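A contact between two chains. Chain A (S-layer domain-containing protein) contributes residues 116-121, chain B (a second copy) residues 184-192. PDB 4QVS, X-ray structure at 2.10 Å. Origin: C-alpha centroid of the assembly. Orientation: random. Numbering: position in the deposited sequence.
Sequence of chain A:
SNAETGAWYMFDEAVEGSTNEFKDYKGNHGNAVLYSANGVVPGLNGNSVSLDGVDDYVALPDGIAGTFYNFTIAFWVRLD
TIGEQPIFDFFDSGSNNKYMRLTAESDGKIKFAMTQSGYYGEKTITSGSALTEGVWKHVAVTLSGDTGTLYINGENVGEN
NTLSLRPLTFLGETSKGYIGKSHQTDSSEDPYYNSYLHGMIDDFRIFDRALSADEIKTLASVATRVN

Chain A (116-121) QSGYYG
Chain B (184-192) QTDSSEDPY

Two tyrosines from a short 3-10 segment of chain A pack into a polar, irregular loop of chain B, a small contact (382 Å² buried in total) held by three direct hydrogen bonds and one bridging water. In register, Gly A118 CA lies 5.9 Å from Asp B186 CA, and Tyr A119 CA 6.3 Å from Ser B187 CA. Gly A118 (phi/psi 72/-172) leads into Tyr A119 (-54/-41) and Tyr A120 (-79/-4), and Gly A121 N closes back on Gly A118 O at 3.0 Å. Gly A118 has no side chain, which leaves room for the carboxylate of Asp B186 (p); a CB there would clash, 2.1 Å from Asp B186 OD2. Asp B186 OD1 accepts from Tyr A119 N (3.0 Å, 170°). Water 1 donates to Asp B186 OD2 (2.8 Å) and Ser A117 O (2.7 Å) and accepts from Tyr A120 N (2.9 Å).

Tyr A119 (t, chi2 74°) points toward chain B, with Asp B190 CA over one ring face, 4.2 Å from the ring centroid. Tyr A120 (m, chi2 -70°) starts sideways, but Tyr A120 OH donates to Glu B189 OE1 (m, t, chi3 -60°) at 2.6 Å and accepts from Ser B187 OG (t) at 2.7 Å. A type I turn, Ser B187 to Asp B190, presents both partners, with Ser B188 (-74/-5) and Glu B189 (-88/-5) at its centre; Asp B190 N donates to Ser B187 O (3.1 Å) and Glu B189 N to Ser B187 OG (3.0 Å).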

ATOM      1  N   GLN A 116      -0.426 -25.862   6.224  1.00 55.14           N
ATOM      2  CA  GLN A 116      -0.459 -27.277   6.328  1.00 60.71           C
ATOM      3  C   GLN A 116      -0.960 -27.611   7.760  1.00 63.41           C
ATOM      4  O   GLN A 116      -1.130 -28.765   8.077  1.00 59.86           O
ATOM      5  CB  GLN A 116       0.965 -27.786   6.091  1.00 68.94           C
ATOM      6  CG  GLN A 116       1.062 -29.209   5.577  1.00 83.00           C
ATOM      7  CD  GLN A 116       2.490 -29.612   5.221  1.00 82.13           C
ATOM      8  OE1 GLN A 116       2.805 -29.842   4.045  1.00 70.66           O
ATOM      9  NE2 GLN A 116       3.364 -29.660   6.227  1.00 76.75           N
ATOM     10  N   SER A 117      -1.229 -26.616   8.613  1.00 58.78           N
ATOM     11  CA  SER A 117      -1.684 -26.920   9.965  1.00 57.81           C
ATOM     12  C   SER A 117      -2.831 -26.035  10.387  1.00 51.23           C
ATOM     13  O   SER A 117      -2.876 -25.533  11.511  1.00 54.71           O
ATOM     14  CB  SER A 117      -0.526 -26.826  10.942  1.00 62.34           C
ATOM     15  OG  SER A 117      -0.073 -25.495  11.018  1.00 66.96           O
ATOM     16  N   GLY A 118      -3.776 -25.839   9.481  1.00 51.76           N
ATOM     17  CA  GLY A 118      -4.950 -25.033   9.763  1.00 48.28           C
ATOM     18  C   GLY A 118      -4.678 -23.531   9.846  1.00 53.73           C
ATOM     19  O   GLY A 118      -3.566 -23.029   9.554  1.00 52.52           O
ATOM     20  N   TYR A 119      -5.728 -22.838  10.265  1.00 50.59           N
ATOM     21  CA  TYR A 119      -5.751 -21.392  10.361  1.00 55.38           C
ATOM     22  C   TYR A 119      -4.608 -20.814  11.181  1.00 56.65           C
ATOM     23  O   TYR A 119      -4.021 -19.829  10.779  1.00 54.16           O
ATOM     24  CB  TYR A 119      -7.122 -20.905  10.873  1.00 50.77           C
ATOM     25  CG  TYR A 119      -7.228 -19.388  11.010  1.00 52.95           C
ATOM     26  CD1 TYR A 119      -7.342 -18.568   9.878  1.00 52.72           C
ATOM     27  CD2 TYR A 119      -7.233 -18.774  12.272  1.00 47.56           C
ATOM     28  CE1 TYR A 119      -7.431 -17.198   9.994  1.00 54.01           C
ATOM     29  CE2 TYR A 119      -7.335 -17.398  12.403  1.00 54.57           C
ATOM     30  CZ  TYR A 119      -7.419 -16.616  11.263  1.00 56.60           C
ATOM     31  OH  TYR A 119      -7.514 -15.269  11.385  1.00 60.38           O
ATOM     32  N   TYR A 120      -4.265 -21.445  12.295  1.00 56.82           N
ATOM     33  CA  TYR A 120      -3.235 -20.901  13.167  1.00 58.00           C
ATOM     34  C   TYR A 120      -1.861 -21.160  12.679  1.00 56.94           C
ATOM     35  O   TYR A 120      -0.920 -20.716  13.302  1.00 59.32           O
ATOM     36  CB  TYR A 120      -3.366 -21.427  14.602  1.00 58.57           C
ATOM     37  CG  TYR A 120      -4.691 -21.064  15.173  1.00 58.81           C
ATOM     38  CD1 TYR A 120      -4.993 -19.738  15.490  1.00 57.70           C
ATOM     39  CD2 TYR A 120      -5.678 -22.035  15.379  1.00 58.15           C
ATOM     40  CE1 TYR A 120      -6.243 -19.388  15.986  1.00 57.63           C
ATOM     41  CE2 TYR A 120      -6.929 -21.696  15.884  1.00 52.44           C
ATOM     42  CZ  TYR A 120      -7.217 -20.381  16.177  1.00 58.53           C
ATOM     43  OH  TYR A 120      -8.469 -20.056  16.692  1.00 55.22           O
ATOM     44  N   GLY A 121      -1.718 -21.895  11.590  1.00 54.77           N
ATOM     45  CA  GLY A 121      -0.390 -22.158  11.078  1.00 54.71           C
ATOM     46  C   GLY A 121      -0.150 -21.438   9.773  1.00 48.51           C
ATOM     47  O   GLY A 121       0.808 -21.691   9.102  1.00 48.83           O
TER
ATOM     48  N   GLN B 184     -14.552 -24.082   4.912  1.00 48.62           N
ATOM     49  CA  GLN B 184     -14.561 -23.960   6.356  1.00 50.34           C
ATOM     50  C   GLN B 184     -13.255 -24.472   6.888  1.00 51.06           C
ATOM     51  O   GLN B 184     -12.946 -25.662   6.701  1.00 52.24           O
ATOM     52  CB  GLN B 184     -15.693 -24.823   6.961  1.00 55.07           C
ATOM     53  CG  GLN B 184     -15.918 -24.499   8.424  1.00 58.83           C
ATOM     54  CD  GLN B 184     -17.028 -25.317   9.055  1.00 62.99           C
ATOM     55  OE1 GLN B 184     -17.318 -26.430   8.635  1.00 66.53           O
ATOM     56  NE2 GLN B 184     -17.633 -24.770  10.090  1.00 62.23           N
ATOM     57  N   THR B 185     -12.480 -23.617   7.562  1.00 47.91           N
ATOM     58  CA  THR B 185     -11.228 -24.090   8.174  1.00 46.68           C
ATOM     59  C   THR B 185     -11.503 -24.704   9.548  1.00 49.63           C
ATOM     60  O   THR B 185     -12.638 -24.740   9.956  1.00 52.25           O
ATOM     61  CB  THR B 185     -10.214 -22.978   8.348  1.00 53.19           C
ATOM     62  OG1 THR B 185     -10.675 -22.062   9.355  1.00 49.07           O
ATOM     63  CG2 THR B 185      -9.964 -22.277   6.988  1.00 51.32           C
ATOM     64  N   ASP B 186     -10.450 -25.132  10.249  1.00 48.58           N
ATOM     65  CA  ASP B 186     -10.542 -25.703  11.611  1.00 53.77           C
ATOM     66  C   ASP B 186     -10.785 -24.659  12.726  1.00 57.94           C
ATOM     67  O   ASP B 186     -10.790 -25.015  13.895  1.00 63.51           O
ATOM     68  CB  ASP B 186      -9.254 -26.481  11.941  1.00 53.53           C
ATOM     69  CG  ASP B 186      -7.969 -25.582  11.877  1.00 63.29           C
ATOM     70  OD1 ASP B 186      -7.948 -24.584  11.124  1.00 56.42           O
ATOM     71  OD2 ASP B 186      -6.965 -25.892  12.561  1.00 58.57           O
ATOM     72  N   SER B 187     -11.002 -23.387  12.392  1.00 56.70           N
ATOM     73  CA  SER B 187     -11.170 -22.355  13.427  1.00 54.21           C
ATOM     74  C   SER B 187     -12.340 -21.412  13.240  1.00 53.74           C
ATOM     75  O   SER B 187     -12.485 -20.772  12.188  1.00 54.79           O
ATOM     76  CB  SER B 187      -9.897 -21.496  13.536  1.00 52.48           C
ATOM     77  OG  SER B 187     -10.068 -20.448  14.501  1.00 56.36           O
ATOM     78  N   SER B 188     -13.114 -21.255  14.307  1.00 54.52           N
ATOM     79  CA  SER B 188     -14.236 -20.338  14.328  1.00 54.20           C
ATOM     80  C   SER B 188     -13.792 -18.860  14.418  1.00 57.23           C
ATOM     81  O   SER B 188     -14.644 -17.977  14.405  1.00 58.61           O
ATOM     82  CB  SER B 188     -15.145 -20.672  15.502  1.00 57.06           C
ATOM     83  OG  SER B 188     -14.408 -20.591  16.704  1.00 58.88           O
ATOM     84  N   GLU B 189     -12.487 -18.602  14.568  1.00 55.77           N
ATOM     85  CA  GLU B 189     -11.943 -17.254  14.539  1.00 58.91           C
ATOM     86  C   GLU B 189     -11.616 -16.843  13.098  1.00 62.63           C
ATOM     87  O   GLU B 189     -11.176 -15.724  12.854  1.00 59.53           O
ATOM     88  CB  GLU B 189     -10.655 -17.152  15.374  1.00 60.29           C
ATOM     89  CG  GLU B 189     -10.866 -17.430  16.854  1.00 61.11           C
ATOM     90  CD  GLU B 189      -9.678 -17.063  17.727  1.00 62.46           C
ATOM     91  OE1 GLU B 189      -8.552 -17.597  17.548  1.00 61.56           O
ATOM     92  OE2 GLU B 189      -9.906 -16.252  18.641  1.00 65.11           O
ATOM     93  N   ASP B 190     -11.770 -17.755  12.150  1.00 60.54           N
ATOM     94  CA  ASP B 190     -11.484 -17.444  10.773  1.00 54.32           C
ATOM     95  C   ASP B 190     -12.525 -16.440  10.313  1.00 53.83           C
ATOM     96  O   ASP B 190     -13.712 -16.741  10.310  1.00 54.98           O
ATOM     97  CB  ASP B 190     -11.621 -18.725   9.961  1.00 57.92           C
ATOM     98  CG  ASP B 190     -11.172 -18.562   8.526  1.00 55.07           C
ATOM     99  OD1 ASP B 190     -11.186 -17.445   7.997  1.00 51.45           O
ATOM    100  OD2 ASP B 190     -10.787 -19.578   7.931  1.00 60.28           O
ATOM    101  N   PRO B 191     -12.112 -15.233   9.946  1.00 54.67           N
ATOM    102  CA  PRO B 191     -13.169 -14.288   9.567  1.00 59.14           C
ATOM    103  C   PRO B 191     -13.587 -14.415   8.099  1.00 57.20           C
ATOM    104  O   PRO B 191     -14.575 -13.823   7.675  1.00 60.50           O
ATOM    105  CB  PRO B 191     -12.508 -12.927   9.808  1.00 58.90           C
ATOM    106  CG  PRO B 191     -11.069 -13.175   9.479  1.00 58.50           C
ATOM    107  CD  PRO B 191     -10.778 -14.609   9.891  1.00 60.80           C
ATOM    108  N   TYR B 192     -12.870 -15.226   7.344  1.00 56.73           N
ATOM    109  CA  TYR B 192     -13.161 -15.386   5.922  1.00 61.58           C
ATOM    110  C   TYR B 192     -14.170 -16.493   5.629  1.00 61.94           C
ATOM    111  O   TYR B 192     -14.743 -16.544   4.536  1.00 57.10           O
ATOM    112  CB  TYR B 192     -11.861 -15.622   5.156  1.00 57.13           C
ATOM    113  CG  TYR B 192     -10.748 -14.668   5.528  1.00 56.16           C
ATOM    114  CD1 TYR B 192     -10.814 -13.317   5.179  1.00 52.73           C
ATOM    115  CD2 TYR B 192      -9.616 -15.112   6.210  1.00 56.89           C
ATOM    116  CE1 TYR B 192      -9.775 -12.443   5.492  1.00 56.91           C
ATOM    117  CE2 TYR B 192      -8.584 -14.232   6.547  1.00 55.82           C
ATOM    118  CZ  TYR B 192      -8.665 -12.906   6.171  1.00 59.98           C
ATOM    119  OH  TYR B 192      -7.646 -12.029   6.487  1.00 61.82           O
TER
HETATM  120  O   HOH W   1      -4.764 -24.218  12.978  1.00 50.27           O